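Local atomic coordinates of cyclin homolog (Herpesvirus saimiri, PDB entry 2F2C), a protein that is a viral cyclin of the D subfamily that may promote cell transformation and rapid T-cell proliferation during latent infection of susceptible hosts. Residues S78-Y83 / Q95-A100; S117-L122 / L130-Q135. All coordinates share one frame; numbering follows the deposited sequence.

Interaction 1. Residues S78-Y83 / Q95-A100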
ATOM      1  N   SER A  78      11.430  -1.253 -11.885  1.00 69.90           N
ATOM      2  CA  SER A  78      11.587   0.083 -11.398  1.00 69.65           C
ATOM      3  C   SER A  78      12.738   0.134 -10.428  1.00 69.56           C
ATOM      4  O   SER A  78      13.642   0.963 -10.593  1.00 69.99           O
ATOM      5  CB  SER A  78      10.323   0.519 -10.706  1.00 69.80           C
ATOM      6  OG  SER A  78      10.467   1.860 -10.282  1.00 72.44           O
ATOM      7  N   ILE A  79      12.727  -0.762  -9.436  1.00 69.16           N
ATOM      8  CA  ILE A  79      13.791  -0.802  -8.421  1.00 68.66           C
ATOM      9  C   ILE A  79      15.148  -0.958  -9.079  1.00 68.80           C
ATOM     10  O   ILE A  79      16.098  -0.277  -8.699  1.00 68.18           O
ATOM     11  CB  ILE A  79      13.572  -1.932  -7.395  1.00 68.58           C
ATOM     12  CG1 ILE A  79      12.433  -1.596  -6.431  1.00 67.41           C
ATOM     13  CG2 ILE A  79      14.833  -2.183  -6.582  1.00 68.24           C
ATOM     14  CD1 ILE A  79      12.055  -2.765  -5.567  1.00 65.51           C
ATOM     15  N   LEU A  80      15.216  -1.840 -10.078  1.00 69.53           N
ATOM     16  CA  LEU A  80      16.467  -2.143 -10.786  1.00 69.98           C
ATOM     17  C   LEU A  80      17.032  -0.893 -11.436  1.00 70.20           C
ATOM     18  O   LEU A  80      18.174  -0.528 -11.152  1.00 70.16           O
ATOM     19  CB  LEU A  80      16.283  -3.265 -11.814  1.00 69.92           C
ATOM     20  CG  LEU A  80      17.382  -3.432 -12.884  1.00 71.19           C
ATOM     21  CD1 LEU A  80      18.659  -4.063 -12.308  1.00 71.91           C
ATOM     22  CD2 LEU A  80      16.903  -4.228 -14.108  1.00 70.17           C
ATOM     23  N   ASP A  81      16.237  -0.223 -12.271  1.00 70.71           N
ATOM     24  CA  ASP A  81      16.700   1.012 -12.939  1.00 71.38           C
ATOM     25  C   ASP A  81      17.133   2.091 -11.949  1.00 71.36           C
ATOM     26  O   ASP A  81      18.274   2.557 -12.001  1.00 71.30           O
ATOM     27  CB  ASP A  81      15.652   1.563 -13.909  1.00 71.57           C
ATOM     28  CG  ASP A  81      15.376   0.618 -15.066  1.00 73.46           C
ATOM     29  OD1 ASP A  81      16.299  -0.139 -15.458  1.00 72.75           O
ATOM     30  OD2 ASP A  81      14.254   0.560 -15.636  1.00 75.97           O
ATOM     31  N   ARG A  82      16.232   2.466 -11.039  1.00 71.28           N
ATOM     32  CA  ARG A  82      16.556   3.419  -9.980  1.00 70.99           C
ATOM     33  C   ARG A  82      17.879   3.078  -9.321  1.00 71.11           C
ATOM     34  O   ARG A  82      18.752   3.932  -9.229  1.00 71.30           O
ATOM     35  CB  ARG A  82      15.456   3.458  -8.922  1.00 70.81           C
ATOM     36  CG  ARG A  82      14.290   4.368  -9.257  1.00 70.77           C
ATOM     37  CD  ARG A  82      13.226   4.417  -8.174  1.00 71.14           C
ATOM     38  NE  ARG A  82      12.318   3.278  -8.262  1.00 72.67           N
ATOM     39  CZ  ARG A  82      11.545   2.844  -7.271  1.00 73.39           C
ATOM     40  NH1 ARG A  82      11.567   3.444  -6.081  1.00 73.81           N
ATOM     41  NH2 ARG A  82      10.742   1.796  -7.470  1.00 73.16           N
ATOM     42  N   TYR A  83      18.023   1.827  -8.882  1.00 71.55           N
ATOM     43  CA  TYR A  83      19.252   1.349  -8.244  1.00 71.83           C
ATOM     44  C   TYR A  83      20.467   1.537  -9.132  1.00 72.38           C
ATOM     45  O   TYR A  83      21.547   1.873  -8.650  1.00 72.57           O
ATOM     46  CB  TYR A  83      19.148  -0.126  -7.838  1.00 71.57           C
ATOM     47  CG  TYR A  83      20.438  -0.659  -7.265  1.00 71.35           C
ATOM     48  CD1 TYR A  83      20.859  -0.286  -5.983  1.00 72.08           C
ATOM     49  CD2 TYR A  83      21.267  -1.503  -8.011  1.00 70.58           C
ATOM     50  CE1 TYR A  83      22.082  -0.751  -5.452  1.00 72.33           C
ATOM     51  CE2 TYR A  83      22.491  -1.978  -7.489  1.00 70.56           C
ATOM     52  CZ  TYR A  83      22.889  -1.597  -6.210  1.00 71.29           C
ATOM     53  OH  TYR A  83      24.070  -2.060  -5.672  1.00 70.40           O
ATOM     54  N   GLN A  95      23.233 -10.497 -12.457  1.00 70.18           N
ATOM     55  CA  GLN A  95      22.213 -11.454 -12.071  1.00 70.24           C
ATOM     56  C   GLN A  95      21.859 -11.346 -10.591  1.00 69.99           C
ATOM     57  O   GLN A  95      20.687 -11.409 -10.225  1.00 69.80           O
ATOM     58  CB  GLN A  95      22.651 -12.874 -12.427  1.00 70.46           C
ATOM     59  CG  GLN A  95      21.522 -13.885 -12.357  1.00 71.95           C
ATOM     60  CD  GLN A  95      21.829 -15.197 -13.049  1.00 73.80           C
ATOM     61  OE1 GLN A  95      20.905 -15.955 -13.349  1.00 75.70           O
ATOM     62  NE2 GLN A  95      23.109 -15.479 -13.292  1.00 73.17           N
ATOM     63  N   LYS A  96      22.873 -11.170  -9.748  1.00 69.96           N
ATOM     64  CA  LYS A  96      22.675 -10.983  -8.315  1.00 69.90           C
ATOM     65  C   LYS A  96      21.818  -9.751  -8.053  1.00 70.11           C
ATOM     66  O   LYS A  96      20.936  -9.760  -7.197  1.00 70.04           O
ATOM     67  CB  LYS A  96      24.022 -10.842  -7.616  1.00 69.78           C
ATOM     68  CG  LYS A  96      23.981 -11.005  -6.113  1.00 69.72           C
ATOM     69  CD  LYS A  96      25.327 -11.486  -5.585  1.00 70.69           C
ATOM     70  CE  LYS A  96      26.363 -10.377  -5.506  1.00 70.92           C
ATOM     71  NZ  LYS A  96      26.284  -9.666  -4.207  1.00 72.59           N
ATOM     72  N   ILE A  97      22.069  -8.692  -8.813  1.00 70.44           N
ATOM     73  CA  ILE A  97      21.331  -7.449  -8.621  1.00 70.66           C
ATOM     74  C   ILE A  97      19.861  -7.682  -8.921  1.00 70.72           C
ATOM     75  O   ILE A  97      18.997  -7.387  -8.085  1.00 70.93           O
ATOM     76  CB  ILE A  97      21.915  -6.304  -9.500  1.00 70.70           C
ATOM     77  CG1 ILE A  97      23.350  -5.973  -9.049  1.00 70.78           C
ATOM     78  CG2 ILE A  97      21.016  -5.072  -9.421  1.00 70.00           C
ATOM     79  CD1 ILE A  97      24.136  -5.048  -9.980  1.00 70.57           C
ATOM     80  N   GLY A  98      19.597  -8.232 -10.107  1.00 70.55           N
ATOM     81  CA  GLY A  98      18.240  -8.448 -10.585  1.00 70.31           C
ATOM     82  C   GLY A  98      17.503  -9.442  -9.717  1.00 70.08           C
ATOM     83  O   GLY A  98      16.281  -9.367  -9.570  1.00 70.23           O
ATOM     84  N   ALA A  99      18.253 -10.382  -9.153  1.00 69.82           N
ATOM     85  CA  ALA A  99      17.695 -11.352  -8.226  1.00 69.29           C
ATOM     86  C   ALA A  99      17.194 -10.631  -6.991  1.00 68.76           C
ATOM     87  O   ALA A  99      16.106 -10.917  -6.528  1.00 69.21           O
ATOM     88  CB  ALA A  99      18.726 -12.409  -7.850  1.00 69.37           C
ATOM     89  N   ALA A 100      17.969  -9.686  -6.471  1.00 68.13           N
ATOM     90  CA  ALA A 100      17.584  -8.998  -5.241  1.00 67.47           C
ATOM     91  C   ALA A 100      16.501  -7.940  -5.442  1.00 67.24           C
ATOM     92  O   ALA A 100      15.853  -7.523  -4.474  1.00 67.31           O
ATOM     93  CB  ALA A 100      18.784  -8.415  -4.561  1.00 67.54           C
TER
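Ile97, on helix 94-109, meets Leu80 and Tyr83, which lie three positions apart on helix 72-83 and so line the same helix side. Its gamma-methyl does the touching: CG2 stands anti to the backbone N (CG1 at chi1 -65°) and touches both partners, which lie at roughly a right angle to each other as seen from the methyl. Ile97 CG2 lies 3.8 Å from Tyr83 CD2 and 3.9 Å from Tyr83 CE2, so the methyl lies against the CD2-CE2 bond. On its other contact, Ile97 CG2 is 3.9 Å from Leu80 CD1. Both partners cross the isoleucine at about a right angle. Leu80 does not start out pointing at the opposing helix; its CG swings anti to the backbone N (chi1 164°), and this brings CD1 within reach. One residue on, Gly98 marks the closest backbone approach, with its CA 6.6 Å from Leu80 CA, and it offers the neighbouring helix no side chain to pass.

Away from this interface, Arg82 NH2 donates to Ser78 OG at 2.8 Å along helix 72-83, and it also bonds Thr147 O. The Tyr83 hydroxyl makes a weak hydrogen bond to Gln135 on helix 129-142. With no hydrogen bond across the buried interface, the two cyclin-box helices are joined here by apolar contact alone, the Tyr83 ring taking part while its hydroxyl has that weak partner on a third helix.

Interaction 2. Residues S117-L122 / L130-Q135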
ATOM      1  N   SER A 117      16.415 -18.779  -0.462  1.00 82.64           N
ATOM      2  CA  SER A 117      16.681 -20.201  -0.732  1.00 83.03           C
ATOM      3  C   SER A 117      16.021 -20.724  -2.018  1.00 83.14           C
ATOM      4  O   SER A 117      15.919 -21.931  -2.234  1.00 83.17           O
ATOM      5  CB  SER A 117      16.202 -21.031   0.467  1.00 83.15           C
ATOM      6  OG  SER A 117      14.846 -20.731   0.770  1.00 83.23           O
ATOM      7  N   LYS A 118      15.590 -19.806  -2.872  1.00 83.35           N
ATOM      8  CA  LYS A 118      14.810 -20.147  -4.038  1.00 83.51           C
ATOM      9  C   LYS A 118      15.325 -19.372  -5.229  1.00 83.66           C
ATOM     10  O   LYS A 118      15.215 -19.828  -6.348  1.00 83.93           O
ATOM     11  CB  LYS A 118      13.350 -19.798  -3.781  1.00 83.57           C
ATOM     12  CG  LYS A 118      12.346 -20.544  -4.625  1.00 83.54           C
ATOM     13  CD  LYS A 118      10.909 -20.217  -4.197  1.00 83.60           C
ATOM     14  CE  LYS A 118      10.470 -21.027  -2.986  1.00 83.15           C
ATOM     15  NZ  LYS A 118       8.989 -21.104  -2.920  1.00 83.48           N
ATOM     16  N   LEU A 119      15.872 -18.183  -4.985  1.00 83.98           N
ATOM     17  CA  LEU A 119      16.496 -17.390  -6.047  1.00 84.00           C
ATOM     18  C   LEU A 119      17.963 -17.792  -6.197  1.00 84.49           C
ATOM     19  O   LEU A 119      18.536 -17.723  -7.287  1.00 84.35           O
ATOM     20  CB  LEU A 119      16.404 -15.902  -5.726  1.00 83.57           C
ATOM     21  CG  LEU A 119      15.029 -15.240  -5.701  1.00 82.29           C
ATOM     22  CD1 LEU A 119      15.089 -14.009  -4.817  1.00 82.76           C
ATOM     23  CD2 LEU A 119      14.541 -14.874  -7.094  1.00 81.08           C
ATOM     24  N   THR A 120      18.557 -18.203  -5.079  1.00 84.97           N
ATOM     25  CA  THR A 120      19.930 -18.685  -5.045  1.00 85.48           C
ATOM     26  C   THR A 120      20.035 -19.979  -5.850  1.00 85.52           C
ATOM     27  O   THR A 120      20.496 -19.969  -6.988  1.00 85.24           O
ATOM     28  CB  THR A 120      20.408 -18.893  -3.573  1.00 85.62           C
ATOM     29  OG1 THR A 120      19.418 -19.626  -2.835  1.00 86.23           O
ATOM     30  CG2 THR A 120      20.488 -17.559  -2.823  1.00 85.52           C
ATOM     31  N   TYR A 121      19.582 -21.076  -5.248  1.00 85.97           N
ATOM     32  CA  TYR A 121      19.526 -22.396  -5.871  1.00 86.63           C
ATOM     33  C   TYR A 121      19.089 -22.327  -7.346  1.00 87.01           C
ATOM     34  O   TYR A 121      19.545 -23.105  -8.185  1.00 86.94           O
ATOM     35  CB  TYR A 121      18.578 -23.273  -5.045  1.00 86.75           C
ATOM     36  CG  TYR A 121      18.407 -24.694  -5.530  1.00 86.90           C
ATOM     37  CD1 TYR A 121      19.357 -25.668  -5.239  1.00 86.56           C
ATOM     38  CD2 TYR A 121      17.271 -25.069  -6.252  1.00 86.96           C
ATOM     39  CE1 TYR A 121      19.192 -26.971  -5.670  1.00 86.78           C
ATOM     40  CE2 TYR A 121      17.095 -26.366  -6.695  1.00 86.64           C
ATOM     41  CZ  TYR A 121      18.059 -27.314  -6.399  1.00 87.00           C
ATOM     42  OH  TYR A 121      17.896 -28.612  -6.830  1.00 87.34           O
ATOM     43  N   LEU A 122      18.211 -21.373  -7.645  1.00 87.50           N
ATOM     44  CA  LEU A 122      17.811 -21.055  -9.010  1.00 87.69           C
ATOM     45  C   LEU A 122      18.543 -19.798  -9.525  1.00 88.07           C
ATOM     46  O   LEU A 122      17.904 -18.782  -9.825  1.00 88.21           O
ATOM     47  CB  LEU A 122      16.299 -20.805  -9.052  1.00 87.53           C
ATOM     48  CG  LEU A 122      15.276 -21.927  -8.870  1.00 87.24           C
ATOM     49  CD1 LEU A 122      15.503 -22.782  -7.632  1.00 86.30           C
ATOM     50  CD2 LEU A 122      13.905 -21.292  -8.830  1.00 87.27           C
ATOM     51  N   LEU A 130      23.946 -15.161   1.999  1.00 77.75           N
ATOM     52  CA  LEU A 130      24.511 -13.962   2.598  1.00 77.61           C
ATOM     53  C   LEU A 130      24.810 -12.928   1.504  1.00 77.35           C
ATOM     54  O   LEU A 130      24.555 -11.731   1.682  1.00 77.46           O
ATOM     55  CB  LEU A 130      25.755 -14.322   3.427  1.00 77.80           C
ATOM     56  CG  LEU A 130      26.807 -13.284   3.854  1.00 78.29           C
ATOM     57  CD1 LEU A 130      27.197 -13.447   5.328  1.00 78.25           C
ATOM     58  CD2 LEU A 130      28.045 -13.370   2.945  1.00 78.85           C
ATOM     59  N   GLU A 131      25.314 -13.407   0.368  1.00 76.78           N
ATOM     60  CA  GLU A 131      25.597 -12.548  -0.777  1.00 76.38           C
ATOM     61  C   GLU A 131      24.338 -11.947  -1.398  1.00 75.76           C
ATOM     62  O   GLU A 131      24.368 -10.824  -1.895  1.00 75.55           O
ATOM     63  CB  GLU A 131      26.389 -13.310  -1.829  1.00 76.59           C
ATOM     64  CG  GLU A 131      27.730 -13.810  -1.321  1.00 77.89           C
ATOM     65  CD  GLU A 131      28.640 -14.294  -2.434  1.00 80.02           C
ATOM     66  OE1 GLU A 131      29.729 -14.830  -2.112  1.00 80.46           O
ATOM     67  OE2 GLU A 131      28.274 -14.137  -3.629  1.00 80.96           O
ATOM     68  N   LEU A 132      23.242 -12.698  -1.379  1.00 75.15           N
ATOM     69  CA  LEU A 132      21.963 -12.166  -1.811  1.00 74.83           C
ATOM     70  C   LEU A 132      21.487 -11.151  -0.765  1.00 74.80           C
ATOM     71  O   LEU A 132      21.096 -10.035  -1.103  1.00 74.83           O
ATOM     72  CB  LEU A 132      20.923 -13.287  -1.988  1.00 74.83           C
ATOM     73  CG  LEU A 132      19.887 -13.264  -3.135  1.00 74.55           C
ATOM     74  CD1 LEU A 132      18.537 -13.857  -2.711  1.00 72.56           C
ATOM     75  CD2 LEU A 132      19.674 -11.869  -3.743  1.00 74.23           C
ATOM     76  N   ILE A 133      21.539 -11.540   0.506  1.00 74.58           N
ATOM     77  CA  ILE A 133      21.091 -10.686   1.610  1.00 74.14           C
ATOM     78  C   ILE A 133      21.851  -9.358   1.651  1.00 73.65           C
ATOM     79  O   ILE A 133      21.240  -8.302   1.779  1.00 73.79           O
ATOM     80  CB  ILE A 133      21.191 -11.451   2.949  1.00 74.25           C
ATOM     81  CG1 ILE A 133      20.175 -12.600   2.959  1.00 74.91           C
ATOM     82  CG2 ILE A 133      20.966 -10.524   4.140  1.00 73.63           C
ATOM     83  CD1 ILE A 133      20.603 -13.812   3.801  1.00 76.41           C
ATOM     84  N   ASN A 134      23.172  -9.408   1.519  1.00 72.96           N
ATOM     85  CA  ASN A 134      23.960  -8.185   1.451  1.00 72.49           C
ATOM     86  C   ASN A 134      23.585  -7.301   0.262  1.00 72.51           C
ATOM     87  O   ASN A 134      23.621  -6.076   0.352  1.00 72.45           O
ATOM     88  CB  ASN A 134      25.459  -8.493   1.480  1.00 72.12           C
ATOM     89  CG  ASN A 134      25.967  -8.749   2.889  1.00 71.54           C
ATOM     90  OD1 ASN A 134      26.325  -9.874   3.239  1.00 70.77           O
ATOM     91  ND2 ASN A 134      25.981  -7.705   3.713  1.00 70.36           N
ATOM     92  N   GLN A 135      23.196  -7.933  -0.841  1.00 72.68           N
ATOM     93  CA  GLN A 135      22.776  -7.218  -2.045  1.00 72.73           C
ATOM     94  C   GLN A 135      21.405  -6.571  -1.863  1.00 72.91           C
ATOM     95  O   GLN A 135      21.149  -5.493  -2.414  1.00 73.42           O
ATOM     96  CB  GLN A 135      22.782  -8.149  -3.265  1.00 72.79           C
ATOM     97  CG  GLN A 135      22.501  -7.467  -4.597  1.00 72.37           C
ATOM     98  CD  GLN A 135      23.469  -6.347  -4.876  1.00 71.91           C
ATOM     99  OE1 GLN A 135      24.593  -6.589  -5.323  1.00 71.26           O
ATOM    100  NE2 GLN A 135      23.042  -5.115  -4.611  1.00 71.02           N
TER
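The backbone hydrogen bond from Asn134 N to Leu130 O, 2.7 Å long, spans the turn of helix 129-142 that presents Leu132 to Leu119 and Thr120. A single methyl of that leucine serves both partners. Leu132 CD1 is 4.0 Å from Leu119 CD1, the two side chains crossing at about a right angle, and 4.2 Å from Thr120 CG2, which it approaches more slantwise. Thr120 is also where the two backbones come nearest, its CA lying 7.6 Å from Leu132 CA.

The threonine divides its two branches between different tasks. At chi1 48° its CG2 stands anti to the carbonyl carbon and faces the leucine, while OG1 is placed between the backbone N and the carbonyl carbon, where the hydroxyl hydrogen-bonds Val116 O. The bond runs back along the short, weakly bonded helix about 116-119. Phe127, in the connecting loop, touches both Thr120 and Leu132, and Leu119 reaches on to Leu103 of helix 94-109.

On helix 129-142 the next residue, Ile133, packs on the backbone of the other protein chain of the assembly, consistent with this cyclin-box helix lying at the partner interface. Across the two segments no hydrogen bond forms: methyl groups alone meet, and the one polar side-chain atom among the three touching residues is bonded to Val116 O, four residues earlier in the chain.

How the interactions relate
From the N terminus, helix 72-83 runs into a connection that interaction 1 closes by bringing helix 94-109 back against it. The chain then passes through helix 116-119, and interaction 2 closes a second connection against helix 129-142. Eleven residues lie between the segments of interaction 1 and seven between those of interaction 2, with residues 124-126 not modelled. The two closures follow in series, neither nested nor crossed, with centres about 13 Å apart. Helix 94-109 mediates between them: Lys96 NZ probably hydrogen-bonds Glu131 O at 3.2 Å, and Ala100 CB packs 3.7 Å from Leu132 CD2. Together they tie four successive helices of the N-terminal cyclin domain into one block.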